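Local coordinates for protein lipid A deacylase PagL (Pseudomonas aeruginosa, PDB 2ERV) that removes the 3-O-linked primary fatty acyl chain from the lipid A of lipopolysaccharide by ester hydrolysis in the outer membrane, at residues A[1-6]-A[18-24]; A[102-108]-A[123-129]. All coordinates share one frame; numbering follows the deposited sequence.

Interaction 1 of 2, residues A[1-6]-A[18-24]; sequences ADVSAA and RLGLSWD. With CXE (pentaethylene glycol monodecyl ether), chain G.
Ala1 opens the first hairpin of the outer-membrane beta barrel by setting its CB against the indole of Trp23, 3.8 Å from NE1, while its CA-H leans on Ser22 O. At Asp2 the antiparallel pairing with 18-24 begins, as a hydrogen-bonded pair with Ser22. The carboxylates of Asp2 and Asp24 cross at an angle, their planes 62° apart, with Asp2 OD1 and Asp24 OD2 3.8 Å from each other. Water 3 donates to both oxygens, which should ease the repulsion, and water 1 joins Asp2 OD1 to Asp24 N. Val3 lies on the outer surface of the barrel with Leu21. With CG2 anti to the backbone N, that methyl rests 3.4 Å from Gly20 O, and Leu21 CD2 meets Val3 CB. Leu21 turns its other methyl, CD1, to the detergent's alkyl chain, 3.7 Å from C7. Ser4 faces the interior, paired with Gly20 by two backbone bonds. Its hydroxyl lies over the backbone of Gly20, 3.6 Å from OG to CA, and bonds water 4 and water 2; the latter donates to Ser22 OG, which also hydrogen-bonds Asp42. Ala5 returns to the outer surface, its CB touching Leu19 CD2. Ala6 carries the pairing on with Arg18, whose extended side chain runs inside the barrel to a salt bridge with Asp42; of their two backbone bonds, Arg18 N to Ala6 O is the shorter at 2.7 Å.

Interaction 2 of 2, residues A[102-108]-A[123-129]; sequences LNFEDRI and RAIHYSN. With CA (calcium ion), chain C.
Asp106 and His126 form the central hydrogen-bonded pair of this antiparallel barrel hairpin, which carries two members of the Ser-His-Glu catalytic triad on its outer surface. Their backbone bonds are nearly straight, both 173° at the hydrogen, and Ile108 with Ala124 repeats the two-way pairing. Farther along, Phe104 N holds Ser128 O at 2.9 Å, but the return bond is weak.

Among the polar side chains on the outer face, His126 NE2 and Ser128 OG lie 2.7 Å apart in a hydrogen bond within 123-129; Glu140 takes ND1 and completes the relay. The carboxylate of Asp106 runs beside the imidazole, nearly coplanar with it, and its OD2 binds the calcium ion at 2.5 Å. Just past the strand, the buried Asn129, critical for activity, is tied through ND2 to the backbone O of Lys133 and to Ser100 OG.

Inside the barrel the charges are shared. Arg107 NH2 comes within 3.6 Å of Arg123 NH1, their guanidinium planes 78° apart, while Asp42 and Arg18 pair with Arg107 and Glu105 respectively.

Side-chain packing on this face joins Glu105 to Ile125 and Tyr127. Glu105, extended with CG anti to the backbone N (chi1 -179°), lays CG 3.4 Å from Ile125 CG2 and runs alongside the Tyr127 ring. That brings its carboxylate to the phenol, with OE2 2.7 Å from Tyr127 OH.

Overall arrangement
Interactions 1 and 2 are two hairpins of one closed antiparallel barrel, their centres about 17 Å apart, and they meet through side chains inside it. Arg18 of 18-24 does most of the bridging: its NH1 forms a salt bridge with Glu105 OE2 at 3.1 Å, and its NH2 comes within 3.4 Å of Arg107 NH1. These close positive charges share one acid, Asp42. Ala6 CB also packs on Arg123 NH2, at 3.5 Å. His126 and Ser128 of the triad belong to interaction 2, on the outer surface; Glu140 comes from the neighbouring strand 139-149. The side chain of Arg18 lies about 11 Å from that of His126. Detergent molecules touch both contacts, at Leu21 and Ile108.

Interaction 1 of 2, residues A[1-6]-A[18-24]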
loop_
_atom_site.group_PDB
_atom_site.type_symbol
_atom_site.label_atom_id
_atom_site.label_comp_id
_atom_site.label_asym_id
_atom_site.label_seq_id
_atom_site.Cartn_x
_atom_site.Cartn_y
_atom_site.Cartn_z
ATOM N N ALA A 1 -7.949 -10.217 -11.499
ATOM C CA ALA A 1 -7.949 -9.373 -10.297
ATOM C C ALA A 1 -7.509 -10.246 -9.124
ATOM O O ALA A 1 -7.629 -11.490 -9.173
ATOM C CB ALA A 1 -9.335 -8.804 -10.057
ATOM N N ASP A 2 -6.956 -9.599 -8.082
ATOM C CA ASP A 2 -6.319 -10.302 -6.984
ATOM C C ASP A 2 -6.917 -9.588 -5.766
ATOM O O ASP A 2 -7.138 -8.400 -5.816
ATOM C CB ASP A 2 -4.776 -10.144 -7.002
ATOM C CG ASP A 2 -4.102 -10.595 -8.321
ATOM O OD1 ASP A 2 -3.643 -9.744 -9.144
ATOM O OD2 ASP A 2 -3.923 -11.785 -8.628
ATOM N N VAL A 3 -7.240 -10.309 -4.698
ATOM C CA VAL A 3 -7.678 -9.650 -3.490
ATOM C C VAL A 3 -6.506 -9.770 -2.495
ATOM O O VAL A 3 -5.753 -10.752 -2.532
ATOM C CB VAL A 3 -9.006 -10.283 -2.931
ATOM C CG1 VAL A 3 -8.798 -11.762 -2.575
ATOM C CG2 VAL A 3 -9.519 -9.529 -1.701
ATOM N N SER A 4 -6.343 -8.790 -1.618
ATOM C CA SER A 4 -5.260 -8.848 -0.650
ATOM C C SER A 4 -5.718 -8.436 0.733
ATOM O O SER A 4 -6.681 -7.689 0.876
ATOM C CB SER A 4 -4.068 -7.988 -1.097
ATOM O OG SER A 4 -4.435 -6.610 -1.163
ATOM N N ALA A 5 -5.040 -8.970 1.739
ATOM C CA ALA A 5 -5.294 -8.593 3.127
ATOM C C ALA A 5 -3.947 -8.267 3.697
ATOM O O ALA A 5 -2.976 -8.916 3.318
ATOM C CB ALA A 5 -5.962 -9.745 3.888
ATOM N N ALA A 6 -3.888 -7.244 4.557
ATOM C CA ALA A 6 -2.620 -6.798 5.146
ATOM C C ALA A 6 -2.844 -6.279 6.532
ATOM O O ALA A 6 -3.779 -5.465 6.770
ATOM C CB ALA A 6 -1.986 -5.734 4.302
ATOM N N ARG A 18 -5.769 -3.669 6.184
ATOM C CA ARG A 18 -6.074 -3.208 4.835
ATOM C C ARG A 18 -6.627 -4.315 3.978
ATOM O O ARG A 18 -6.075 -5.414 3.938
ATOM C CB ARG A 18 -4.816 -2.628 4.155
ATOM C CG ARG A 18 -5.072 -2.130 2.717
ATOM C CD ARG A 18 -3.774 -1.771 2.054
ATOM N NE ARG A 18 -3.908 -1.471 0.623
ATOM C CZ ARG A 18 -3.678 -0.290 0.075
ATOM N NH1 ARG A 18 -3.322 0.738 0.832
ATOM N NH2 ARG A 18 -3.794 -0.141 -1.256
ATOM N N LEU A 19 -7.712 -4.031 3.277
ATOM C CA LEU A 19 -8.232 -5.010 2.313
ATOM C C LEU A 19 -8.106 -4.356 0.965
ATOM O O LEU A 19 -8.356 -3.159 0.863
ATOM C CB LEU A 19 -9.702 -5.278 2.612
ATOM C CG LEU A 19 -10.027 -6.199 3.785
ATOM C CD1 LEU A 19 -11.589 -6.238 3.941
ATOM C CD2 LEU A 19 -9.488 -7.646 3.534
ATOM N N GLY A 20 -7.716 -5.121 -0.061
ATOM C CA GLY A 20 -7.352 -4.510 -1.316
ATOM C C GLY A 20 -7.787 -5.324 -2.522
ATOM O O GLY A 20 -8.016 -6.527 -2.438
ATOM N N LEU A 21 -7.912 -4.650 -3.652
ATOM C CA LEU A 21 -8.108 -5.343 -4.922
ATOM C C LEU A 21 -7.054 -4.793 -5.864
ATOM O O LEU A 21 -6.786 -3.594 -5.806
ATOM C CB LEU A 21 -9.492 -4.988 -5.489
ATOM C CG LEU A 21 -10.747 -5.590 -4.814
ATOM C CD1 LEU A 21 -12.050 -4.949 -5.360
ATOM C CD2 LEU A 21 -10.735 -7.086 -5.011
ATOM N N SER A 22 -6.487 -5.650 -6.724
ATOM C CA SER A 22 -5.394 -5.317 -7.610
ATOM C C SER A 22 -5.741 -5.796 -9.001
ATOM O O SER A 22 -6.283 -6.892 -9.127
ATOM C CB SER A 22 -4.102 -6.103 -7.194
ATOM O OG SER A 22 -3.655 -5.653 -5.942
ATOM N N TRP A 23 -5.374 -5.009 -10.033
ATOM C CA TRP A 23 -5.554 -5.394 -11.423
ATOM C C TRP A 23 -4.225 -5.300 -12.165
ATOM O O TRP A 23 -3.678 -4.204 -12.364
ATOM C CB TRP A 23 -6.603 -4.501 -12.123
ATOM C CG TRP A 23 -7.980 -4.630 -11.574
ATOM C CD1 TRP A 23 -8.998 -5.451 -12.048
ATOM C CD2 TRP A 23 -8.530 -3.930 -10.459
ATOM N NE1 TRP A 23 -10.124 -5.302 -11.275
ATOM C CE2 TRP A 23 -9.874 -4.373 -10.297
ATOM C CE3 TRP A 23 -8.024 -2.993 -9.549
ATOM C CZ2 TRP A 23 -10.695 -3.907 -9.272
ATOM C CZ3 TRP A 23 -8.857 -2.519 -8.543
ATOM C CH2 TRP A 23 -10.175 -2.967 -8.422
ATOM N N ASP A 24 -3.712 -6.457 -12.576
ATOM C CA ASP A 24 -2.435 -6.543 -13.259
ATOM C C ASP A 24 -2.539 -5.714 -14.537
ATOM O O ASP A 24 -3.529 -5.831 -15.242
ATOM C CB ASP A 24 -2.218 -7.996 -13.666
ATOM C CG ASP A 24 -1.158 -8.698 -12.852
ATOM O OD1 ASP A 24 -0.381 -9.423 -13.516
ATOM O OD2 ASP A 24 -0.986 -8.591 -11.598
HETATM C C4 CXE G . -11.610 0.259 -2.287
HETATM C C5 CXE G . -11.815 -1.183 -2.705
HETATM C C6 CXE G . -11.340 -2.152 -1.641
HETATM C C7 CXE G . -11.979 -3.506 -1.908
HETATM C C8 CXE G . -11.913 -4.426 -0.700
HETATM C C9 CXE G . -12.118 -5.862 -1.156
HETATM C C10 CXE G . -13.358 -6.434 -0.474
HETATM O O11 CXE G . -13.388 -7.862 -0.578
HETATM C C12 CXE G . -13.131 -8.505 0.674
HETATM C C13 CXE G . -14.283 -9.412 1.056
HETATM O O14 CXE G . -13.720 -10.636 1.501
HETATM C C15 CXE G . -14.697 -11.541 1.970
HETATM C C16 CXE G . -13.998 -12.498 2.933
HETATM O O HOH W 1 -4.874 -9.084 -12.035
HETATM O O HOH W 2 -4.848 -6.678 -3.866
HETATM O O HOH W 3 -2.264 -7.674 -9.195
HETATM O O HOH W 4 -4.304 -5.331 1.349
#

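Interaction 2 of 2, residues A[102-108]-A[123-129]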
loop_
_atom_site.group_PDB
_atom_site.type_symbol
_atom_site.label_atom_id
_atom_site.label_comp_id
_atom_site.label_asym_id
_atom_site.label_seq_id
_atom_site.Cartn_x
_atom_site.Cartn_y
_atom_site.Cartn_z
ATOM N N LEU A 102 -8.083 14.432 2.188
ATOM C CA LEU A 102 -7.406 14.019 0.965
ATOM C C LEU A 102 -5.881 14.088 1.098
ATOM O O LEU A 102 -5.324 15.101 1.594
ATOM C CB LEU A 102 -7.823 14.878 -0.225
ATOM C CG LEU A 102 -9.304 15.112 -0.524
ATOM C CD1 LEU A 102 -9.386 16.001 -1.784
ATOM C CD2 LEU A 102 -9.995 13.793 -0.749
ATOM N N ASN A 103 -5.213 13.018 0.635
ATOM C CA ASN A 103 -3.779 12.866 0.844
ATOM C C ASN A 103 -3.188 12.061 -0.288
ATOM O O ASN A 103 -3.909 11.293 -0.939
ATOM C CB ASN A 103 -3.482 12.157 2.183
ATOM C CG ASN A 103 -3.641 13.066 3.393
ATOM O OD1 ASN A 103 -2.735 13.836 3.705
ATOM N ND2 ASN A 103 -4.787 12.992 4.069
ATOM N N PHE A 104 -1.873 12.196 -0.499
ATOM C CA PHE A 104 -1.173 11.336 -1.447
ATOM C C PHE A 104 -0.833 10.045 -0.701
ATOM O O PHE A 104 -0.809 10.024 0.518
ATOM C CB PHE A 104 0.120 11.991 -1.935
ATOM C CG PHE A 104 -0.083 13.320 -2.656
ATOM C CD1 PHE A 104 -0.287 13.347 -4.031
ATOM C CD2 PHE A 104 -0.026 14.522 -1.961
ATOM C CE1 PHE A 104 -0.478 14.567 -4.704
ATOM C CE2 PHE A 104 -0.199 15.760 -2.638
ATOM C CZ PHE A 104 -0.436 15.760 -4.020
ATOM N N GLU A 105 -0.596 8.982 -1.450
ATOM C CA GLU A 105 -0.152 7.704 -0.913
ATOM C C GLU A 105 1.156 7.399 -1.602
ATOM O O GLU A 105 1.138 7.273 -2.809
ATOM C CB GLU A 105 -1.123 6.594 -1.328
ATOM C CG GLU A 105 -0.758 5.198 -0.801
ATOM C CD GLU A 105 -1.763 4.129 -1.225
ATOM O OE1 GLU A 105 -1.993 4.005 -2.457
ATOM O OE2 GLU A 105 -2.354 3.427 -0.324
ATOM N N ASP A 106 2.274 7.319 -0.869
ATOM C CA ASP A 106 3.577 6.890 -1.424
ATOM C C ASP A 106 3.936 5.554 -0.820
ATOM O O ASP A 106 3.879 5.410 0.410
ATOM C CB ASP A 106 4.682 7.874 -1.014
ATOM C CG ASP A 106 4.507 9.253 -1.629
ATOM O OD1 ASP A 106 4.216 9.380 -2.841
ATOM O OD2 ASP A 106 4.552 10.288 -0.945
ATOM N N ARG A 107 4.287 4.571 -1.654
ATOM C CA ARG A 107 4.504 3.236 -1.125
ATOM C C ARG A 107 5.708 2.553 -1.758
ATOM O O ARG A 107 6.041 2.811 -2.930
ATOM C CB ARG A 107 3.263 2.363 -1.377
ATOM C CG ARG A 107 2.697 2.552 -2.774
ATOM C CD ARG A 107 1.289 2.039 -2.921
ATOM N NE ARG A 107 1.276 0.586 -2.832
ATOM C CZ ARG A 107 0.165 -0.135 -2.913
ATOM N NH1 ARG A 107 -1.007 0.458 -3.025
ATOM N NH2 ARG A 107 0.237 -1.433 -2.873
ATOM N N ILE A 108 6.353 1.700 -0.972
ATOM C CA ILE A 108 7.336 0.714 -1.480
ATOM C C ILE A 108 7.040 -0.633 -0.872
ATOM O O ILE A 108 6.318 -0.723 0.114
ATOM C CB ILE A 108 8.781 1.098 -1.142
ATOM C CG1 ILE A 108 8.935 1.336 0.359
ATOM C CG2 ILE A 108 9.175 2.338 -1.883
ATOM C CD1 ILE A 108 10.366 1.214 0.852
ATOM N N ARG A 123 5.132 -4.147 2.982
ATOM C CA ARG A 123 4.842 -2.864 2.335
ATOM C C ARG A 123 5.140 -1.764 3.357
ATOM O O ARG A 123 4.872 -1.937 4.547
ATOM C CB ARG A 123 3.361 -2.850 2.053
ATOM C CG ARG A 123 2.981 -2.153 0.821
ATOM C CD ARG A 123 1.944 -2.935 0.059
ATOM N NE ARG A 123 0.790 -3.248 0.890
ATOM C CZ ARG A 123 -0.265 -3.911 0.461
ATOM N NH1 ARG A 123 -0.276 -4.295 -0.784
ATOM N NH2 ARG A 123 -1.305 -4.177 1.273
ATOM N N ALA A 124 5.676 -0.644 2.908
ATOM C CA ALA A 124 5.711 0.556 3.761
ATOM C C ALA A 124 4.964 1.639 2.969
ATOM O O ALA A 124 5.290 1.847 1.798
ATOM C CB ALA A 124 7.162 0.959 4.001
ATOM N N ILE A 125 3.948 2.268 3.570
ATOM C CA ILE A 125 3.145 3.263 2.873
ATOM C C ILE A 125 3.096 4.508 3.719
ATOM O O ILE A 125 2.944 4.422 4.937
ATOM C CB ILE A 125 1.695 2.770 2.602
ATOM C CG1 ILE A 125 1.726 1.385 1.923
ATOM C CG2 ILE A 125 0.966 3.806 1.757
ATOM C CD1 ILE A 125 0.356 0.734 1.773
ATOM N N HIS A 126 3.267 5.656 3.070
ATOM C CA HIS A 126 3.156 6.950 3.755
ATOM C C HIS A 126 2.091 7.849 3.141
ATOM O O HIS A 126 1.943 7.914 1.915
ATOM C CB HIS A 126 4.533 7.647 3.718
ATOM C CG HIS A 126 4.479 9.122 3.990
ATOM N ND1 HIS A 126 4.380 9.643 5.266
ATOM C CD2 HIS A 126 4.546 10.188 3.151
ATOM C CE1 HIS A 126 4.376 10.970 5.196
ATOM N NE2 HIS A 126 4.453 11.322 3.923
ATOM N N TYR A 127 1.361 8.557 3.988
ATOM C CA TYR A 127 0.294 9.407 3.503
ATOM C C TYR A 127 0.529 10.823 4.017
ATOM O O TYR A 127 0.736 11.011 5.216
ATOM C CB TYR A 127 -1.062 8.926 4.066
ATOM C CG TYR A 127 -1.472 7.537 3.620
ATOM C CD1 TYR A 127 -2.279 7.364 2.489
ATOM C CD2 TYR A 127 -1.063 6.407 4.338
ATOM C CE1 TYR A 127 -2.673 6.075 2.073
ATOM C CE2 TYR A 127 -1.473 5.113 3.942
ATOM C CZ TYR A 127 -2.267 4.968 2.805
ATOM O OH TYR A 127 -2.675 3.706 2.387
ATOM N N SER A 128 0.519 11.814 3.126
ATOM C CA SER A 128 0.608 13.232 3.567
ATOM C C SER A 128 0.130 14.117 2.430
ATOM O O SER A 128 -0.187 13.602 1.396
ATOM C CB SER A 128 2.005 13.621 4.064
ATOM O OG SER A 128 2.979 13.375 3.052
ATOM N N ASN A 129 0.099 15.438 2.622
ATOM C CA ASN A 129 -0.562 16.323 1.662
ATOM C C ASN A 129 0.397 17.325 0.987
ATOM O O ASN A 129 -0.039 18.267 0.292
ATOM C CB ASN A 129 -1.811 17.008 2.314
ATOM C CG ASN A 129 -1.447 17.944 3.481
ATOM O OD1 ASN A 129 -0.455 18.704 3.423
ATOM N ND2 ASN A 129 -2.239 17.903 4.532
HETATM CA CA CA C . 5.786 11.843 -2.387
#